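Local coordinates for protein putative 5-carboxymethyl-2-hydroxymuconate isomerase (Pseudomonas aeruginosa, PDB 3E6Q) that probably acts as a 5-carboxymethyl-2-hydroxymuconate delta-isomerase and assembles from three copies of the chain, at residues Asp91-Asp94 with Ala95-Gln99; Leu35-Ser38 with Pro39-Leu43. All coordinates share one frame; numbering follows the deposited sequence. Where two conformers were deposited one is given.

Contact 1 (Asp91-Asp94 with Ala95-Gln99); sequences DGRD and AATRQ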
ATOM      1  N   ASP A  91      16.074  -1.793   4.851  1.00 16.84           N
ATOM      2  CA  ASP A  91      16.614  -3.086   5.257  1.00 17.93           C
ATOM      3  C   ASP A  91      17.956  -2.937   5.998  1.00 19.12           C
ATOM      4  O   ASP A  91      18.640  -1.914   5.894  1.00 18.32           O
ATOM      5  CB  ASP A  91      16.787  -4.047   4.043  1.00 18.61           C
ATOM      6  CG  ASP A  91      17.706  -3.497   2.916  1.00 22.76           C
ATOM      7  OD1 ASP A  91      18.186  -2.364   2.940  1.00 22.95           O
ATOM      8  OD2 ASP A  91      17.948  -4.249   1.934  1.00 30.60           O
ATOM      9  N   GLY A  92      18.252  -3.972   6.771  1.00 20.06           N
ATOM     10  CA  GLY A  92      19.539  -4.166   7.413  1.00 20.49           C
ATOM     11  C   GLY A  92      19.503  -4.114   8.924  1.00 20.83           C
ATOM     12  O   GLY A  92      20.518  -4.445   9.567  1.00 22.20           O
ATOM     13  N   ARG A  93      18.365  -3.743   9.525  1.00 19.97           N
ATOM     14  CA  ARG A  93      18.246  -3.793  10.982  1.00 18.80           C
ATOM     15  C   ARG A  93      17.953  -5.199  11.452  1.00 20.79           C
ATOM     16  O   ARG A  93      17.606  -6.039  10.655  1.00 20.68           O
ATOM     17  CB  ARG A  93      17.214  -2.832  11.529  1.00 18.63           C
ATOM     18  CG  ARG A  93      17.388  -1.406  11.104  1.00 19.66           C
ATOM     19  CD  ARG A  93      18.729  -0.849  11.487  1.00 19.74           C
ATOM     20  NE  ARG A  93      19.035  -0.857  12.943  1.00 19.67           N
ATOM     21  CZ  ARG A  93      18.796   0.125  13.802  1.00 22.49           C
ATOM     22  NH1 ARG A  93      18.216   1.239  13.424  1.00 21.55           N
ATOM     23  NH2 ARG A  93      19.146  -0.012  15.079  1.00 21.22           N
ATOM     24  N   ASP A  94      18.177  -5.453  12.737  1.00 21.49           N
ATOM     25  CA  ASP A  94      17.960  -6.802  13.287  1.00 22.82           C
ATOM     26  C   ASP A  94      16.528  -6.969  13.724  1.00 22.53           C
ATOM     27  O   ASP A  94      15.726  -6.023  13.729  1.00 21.05           O
ATOM     28  CB  ASP A  94      18.971  -7.092  14.424  1.00 23.98           C
ATOM     29  CG  ASP A  94      18.847  -6.159  15.623  1.00 27.63           C
ATOM     30  OD1 ASP A  94      17.795  -5.524  15.827  1.00 25.07           O
ATOM     31  OD2 ASP A  94      19.840  -6.074  16.424  1.00 26.59           O
ATOM     32  N   ALA A  95      16.194  -8.213  14.089  1.00 22.97           N
ATOM     33  CA  ALA A  95      14.841  -8.589  14.412  1.00 22.60           C
ATOM     34  C   ALA A  95      14.297  -7.804  15.608  1.00 21.20           C
ATOM     35  O   ALA A  95      13.135  -7.359  15.582  1.00 19.85           O
ATOM     36  CB  ALA A  95      14.803 -10.120  14.708  1.00 23.49           C
ATOM     37  N   ALA A  96      15.150  -7.623  16.625  1.00 20.98           N
ATOM     38  CA  ALA A  96      14.783  -6.939  17.874  1.00 21.05           C
ATOM     39  C   ALA A  96      14.337  -5.495  17.608  1.00 19.55           C
ATOM     40  O   ALA A  96      13.380  -4.996  18.217  1.00 18.64           O
ATOM     41  CB  ALA A  96      15.982  -6.956  18.918  1.00 22.42           C
ATOM     42  N   THR A  97      15.099  -4.843  16.731  1.00 18.71           N
ATOM     43  CA  THR A  97      14.820  -3.450  16.325  1.00 18.67           C
ATOM     44  C   THR A  97      13.422  -3.372  15.704  1.00 17.65           C
ATOM     45  O   THR A  97      12.612  -2.546  16.097  1.00 17.25           O
ATOM     46  CB  THR A  97      15.885  -2.916  15.381  1.00 19.08           C
ATOM     47  OG1 THR A  97      17.145  -2.806  16.116  1.00 19.90           O
ATOM     48  CG2 THR A  97      15.542  -1.559  14.823  1.00 18.77           C
ATOM     49  N   ARG A  98      13.182  -4.201  14.707  1.00 18.33           N
ATOM     50  CA  ARG A  98      11.911  -4.220  14.003  0.50 17.32           C
ATOM     51  C   ARG A  98      10.732  -4.505  14.972  1.00 17.36           C
ATOM     52  O   ARG A  98       9.670  -3.830  14.959  1.00 17.41           O
ATOM     53  CB  ARG A  98      12.023  -5.242  12.848  0.50 17.90           C
ATOM     54  CG  ARG A  98      13.198  -5.010  11.804  0.50 16.36           C
ATOM     55  CD  ARG A  98      12.950  -5.848  10.503  0.50 18.60           C
ATOM     56  NE  ARG A  98      13.054  -7.255  10.773  0.50 14.90           N
ATOM     57  CZ  ARG A  98      14.175  -7.990  10.716  0.50 16.24           C
ATOM     58  NH1 ARG A  98      15.333  -7.437  10.398  0.50 25.29           N
ATOM     59  NH2 ARG A  98      14.145  -9.289  11.016  0.50 19.58           N
ATOM     60  N   GLN A  99      10.903  -5.502  15.837  1.00 17.41           N
ATOM     61  CA  GLN A  99       9.876  -5.865  16.790  0.60 17.87           C
ATOM     62  C   GLN A  99       9.555  -4.688  17.728  1.00 17.34           C
ATOM     63  O   GLN A  99       8.399  -4.393  18.003  1.00 17.22           O
ATOM     64  CB  GLN A  99      10.316  -7.092  17.594  0.60 18.74           C
ATOM     65  CG  GLN A  99       9.212  -7.631  18.456  0.60 20.16           C
ATOM     66  CD  GLN A  99       9.621  -8.853  19.257  0.60 23.95           C
ATOM     67  OE1 GLN A  99      10.574  -9.543  18.918  0.60 28.21           O
ATOM     68  NE2 GLN A  99       8.869  -9.132  20.339  0.60 28.53           N
TER

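Contact 2 (Leu35-Ser38 with Pro39-Leu43); sequences LETS and PGELL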
ATOM      1  N   LEU A  35     -12.141   7.306  16.978  1.00 19.49           N
ATOM      2  CA  LEU A  35     -10.847   7.503  17.657  1.00 19.32           C
ATOM      3  C   LEU A  35     -10.997   8.559  18.732  1.00 20.07           C
ATOM      4  O   LEU A  35     -11.926   9.410  18.661  1.00 20.69           O
ATOM      5  CB  LEU A  35      -9.786   8.016  16.645  1.00 19.01           C
ATOM      6  CG  LEU A  35      -9.481   7.112  15.442  1.00 20.62           C
ATOM      7  CD1 LEU A  35      -8.477   7.799  14.502  1.00 23.11           C
ATOM      8  CD2 LEU A  35      -8.973   5.790  15.858  1.00 20.78           C
ATOM      9  N   GLU A  36     -10.092   8.526  19.690  1.00 21.55           N
ATOM     10  CA  GLU A  36     -10.018   9.557  20.730  1.00 22.57           C
ATOM     11  C   GLU A  36      -9.345  10.828  20.245  1.00 24.50           C
ATOM     12  O   GLU A  36      -9.374  11.868  20.937  1.00 25.77           O
ATOM     13  CB  GLU A  36      -9.266   9.022  21.944  1.00 24.46           C
ATOM     14  CG  GLU A  36      -9.808   7.726  22.556  1.00 26.71           C
ATOM     15  CD  GLU A  36     -11.144   7.908  23.325  1.00 34.29           C
ATOM     16  OE1 GLU A  36     -11.660   9.038  23.419  1.00 38.44           O
ATOM     17  OE2 GLU A  36     -11.709   6.908  23.835  1.00 37.65           O
ATOM     18  N   THR A  37      -8.678  10.754  19.106  1.00 23.96           N
ATOM     19  CA  THR A  37      -7.914  11.877  18.620  1.00 25.68           C
ATOM     20  C   THR A  37      -8.269  12.103  17.160  1.00 24.03           C
ATOM     21  O   THR A  37      -8.783  11.221  16.505  1.00 23.63           O
ATOM     22  CB  THR A  37      -6.395  11.548  18.683  1.00 27.12           C
ATOM     23  OG1 THR A  37      -6.101  10.465  17.823  1.00 31.39           O
ATOM     24  CG2 THR A  37      -5.920  11.223  20.103  1.00 30.70           C
ATOM     25  N   SER A  38      -7.978  13.278  16.633  1.00 22.18           N
ATOM     26  CA  SER A  38      -8.064  13.469  15.203  1.00 20.96           C
ATOM     27  C   SER A  38      -7.039  12.549  14.511  1.00 20.78           C
ATOM     28  O   SER A  38      -6.105  12.096  15.169  1.00 20.89           O
ATOM     29  CB  SER A  38      -7.736  14.894  14.824  1.00 21.34           C
ATOM     30  OG  SER A  38      -6.403  15.238  15.184  1.00 19.59           O
ATOM     31  N   PRO A  39      -7.227  12.300  13.218  1.00 22.32           N
ATOM     32  CA  PRO A  39      -6.143  11.616  12.442  1.00 22.62           C
ATOM     33  C   PRO A  39      -4.802  12.313  12.552  1.00 21.92           C
ATOM     34  O   PRO A  39      -3.778  11.665  12.698  1.00 21.14           O
ATOM     35  CB  PRO A  39      -6.670  11.651  11.001  1.00 24.07           C
ATOM     36  CG  PRO A  39      -8.219  11.604  11.195  1.00 24.15           C
ATOM     37  CD  PRO A  39      -8.415  12.544  12.378  1.00 23.15           C
ATOM     38  N   GLY A  40      -4.830  13.634  12.511  1.00 21.87           N
ATOM     39  CA  GLY A  40      -3.615  14.436  12.547  1.00 22.65           C
ATOM     40  C   GLY A  40      -2.904  14.261  13.890  1.00 22.34           C
ATOM     41  O   GLY A  40      -1.659  14.145  13.947  1.00 21.56           O
ATOM     42  N   GLU A  41      -3.670  14.264  14.980  1.00 21.76           N
ATOM     43  CA  GLU A  41      -3.125  14.012  16.317  0.60 21.19           C
ATOM     44  C   GLU A  41      -2.560  12.610  16.470  1.00 20.36           C
ATOM     45  O   GLU A  41      -1.544  12.415  17.097  1.00 19.56           O
ATOM     46  CB  GLU A  41      -4.211  14.198  17.371  0.60 21.64           C
ATOM     47  CG  GLU A  41      -3.832  13.827  18.802  0.60 23.94           C
ATOM     48  CD  GLU A  41      -2.611  14.550  19.350  0.60 29.51           C
ATOM     49  OE1 GLU A  41      -2.132  14.118  20.412  0.60 28.76           O
ATOM     50  OE2 GLU A  41      -2.126  15.532  18.741  0.60 34.28           O
ATOM     51  N   LEU A  42      -3.256  11.620  15.905  1.00 18.57           N
ATOM     52  CA  LEU A  42      -2.748  10.269  15.914  1.00 17.55           C
ATOM     53  C   LEU A  42      -1.392  10.175  15.143  1.00 17.08           C
ATOM     54  O   LEU A  42      -0.433   9.523  15.612  1.00 16.73           O
ATOM     55  CB  LEU A  42      -3.784   9.278  15.355  1.00 19.88           C
ATOM     56  CG  LEU A  42      -3.302   7.831  15.181  1.00 19.65           C
ATOM     57  CD1 LEU A  42      -2.806   7.258  16.521  1.00 23.05           C
ATOM     58  CD2 LEU A  42      -4.460   6.971  14.526  1.00 21.69           C
ATOM     59  N   LEU A  43      -1.309  10.841  13.994  1.00 16.91           N
ATOM     60  CA  LEU A  43      -0.028  10.912  13.238  1.00 16.58           C
ATOM     61  C   LEU A  43       1.054  11.578  14.066  1.00 17.49           C
ATOM     62  O   LEU A  43       2.194  11.100  14.077  1.00 17.23           O
ATOM     63  CB  LEU A  43      -0.207  11.589  11.870  1.00 16.27           C
ATOM     64  CG  LEU A  43      -1.065  10.818  10.872  1.00 16.32           C
ATOM     65  CD1 LEU A  43      -1.438  11.691   9.658  1.00 20.42           C
ATOM     66  CD2 LEU A  43      -0.413   9.488  10.458  1.00 17.92           C
TER

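Contact 1 (Asp91-Asp94 with Ala95-Gln99)
Asp94 folds its carboxylate over the first turn of the helix that begins at Ala95, and Thr97 holds it there. One oxygen, OD1, takes two bonds. Thr97 N donates to Asp94 OD1 at 2.9 Å and meets it nearly along the C-O axis, with an N-H...O angle of 155°. The hydroxyl Thr97 OG1 donates to the same Asp94 OD1 at 2.8 Å, coming from above the carboxylate plane, 37° out of it. The Asp94 carboxylate can lean this way because CG sits between the backbone N and the carbonyl carbon (chi1 62°). Its negative charge at the helix N terminus would be expected to suit the helix dipole.

Arg93 lies on the other branch of Thr97. Its chain bends at chi2 and chi3, and methyl CG2 of Thr97 rests over the centre of the guanidinium, 3.8 Å from Arg93 CZ. Arg93 NH1 is hydrogen-bonded to Gln55 OE1.

Arg98 N bonds to Asp94 O at 3.3 Å, the first i to i+4 bond of the helix. In one of two deposited conformers, the Arg98 chain bends at chi3, and Asp94 O and Ala95 CA lie over one face of its guanidinium. In this conformer its NE makes a salt bridge with Glu131 of the second subunit. Asp94 is thus a classic helix N-cap, with its acceptor three residues before the capped N-H.

Contact 2 (Leu35-Ser38 with Pro39-Leu43)
Leu35, Thr37 and Ser38 meet the first turn of helix 39-52 at an N-cap, with Ser38 as the capping residue. Pro39 opens the helix. The peptide link to Ser38 keeps Pro39 CD close to Ser38 CB, at 3.5 Å. Lacking an N-H, a proline fits this first position well. The ring also touches Phe65 of strand 62-73 and Ala70 of the third subunit.

Gly40 continues the turn close beside the cap. Glu41 comes next and is the capped residue. Its N donates to Ser38 OG at 2.9 Å. The Ser38 hydroxyl is turned toward it by a chi1 of 62°. In one of two deposited conformers, the Glu41 side chain starts toward Thr37, and its CG lies 3.4 Å from Thr37 CB, the two chains crossing at about a right angle. A bend at chi2 in this conformer then carries the carboxylate away, and OE1 bonds to Gln45.

Leu42 turns to the interior. Its CB lies 3.6 Å from Thr37 OG1, and its CD2 reaches Leu35 CD1 at 4.1 Å. Val108, Leu109 and Ala112 of helix 95-112 also pack on it. Leu43 takes up the helical pattern, with its N bonded to Pro39 O at 2.9 Å.

Two donors grip the carbonyl oxygen of Ser38 from opposite faces of its plane. Leu42 N donates to Ser38 O at 3.0 Å, tilted 20° from that plane, while the hydroxyl Thr37 OG1 donates to Ser38 O at 3.1 Å, 38° out of it.

From the N terminus, strand 24-30 and the short strand 34-35 come first. Contact 2 then turns the chain from strand 34-35 into helix 39-52. The chain passes through strands 62-73 and 82-90 before contact 1 leads it from strand 82-90 into helix 95-112. The two contacts are in series and neither nests in nor crosses the other. Each joins a loop to the start of one of the two long helices. They lie on opposite sides of the chain's centre. The centres of contact 1 and contact 2 are about 27 Å apart, and their nearest atoms about 16 Å apart. Contact 1 borders the second subunit and contact 2 the third.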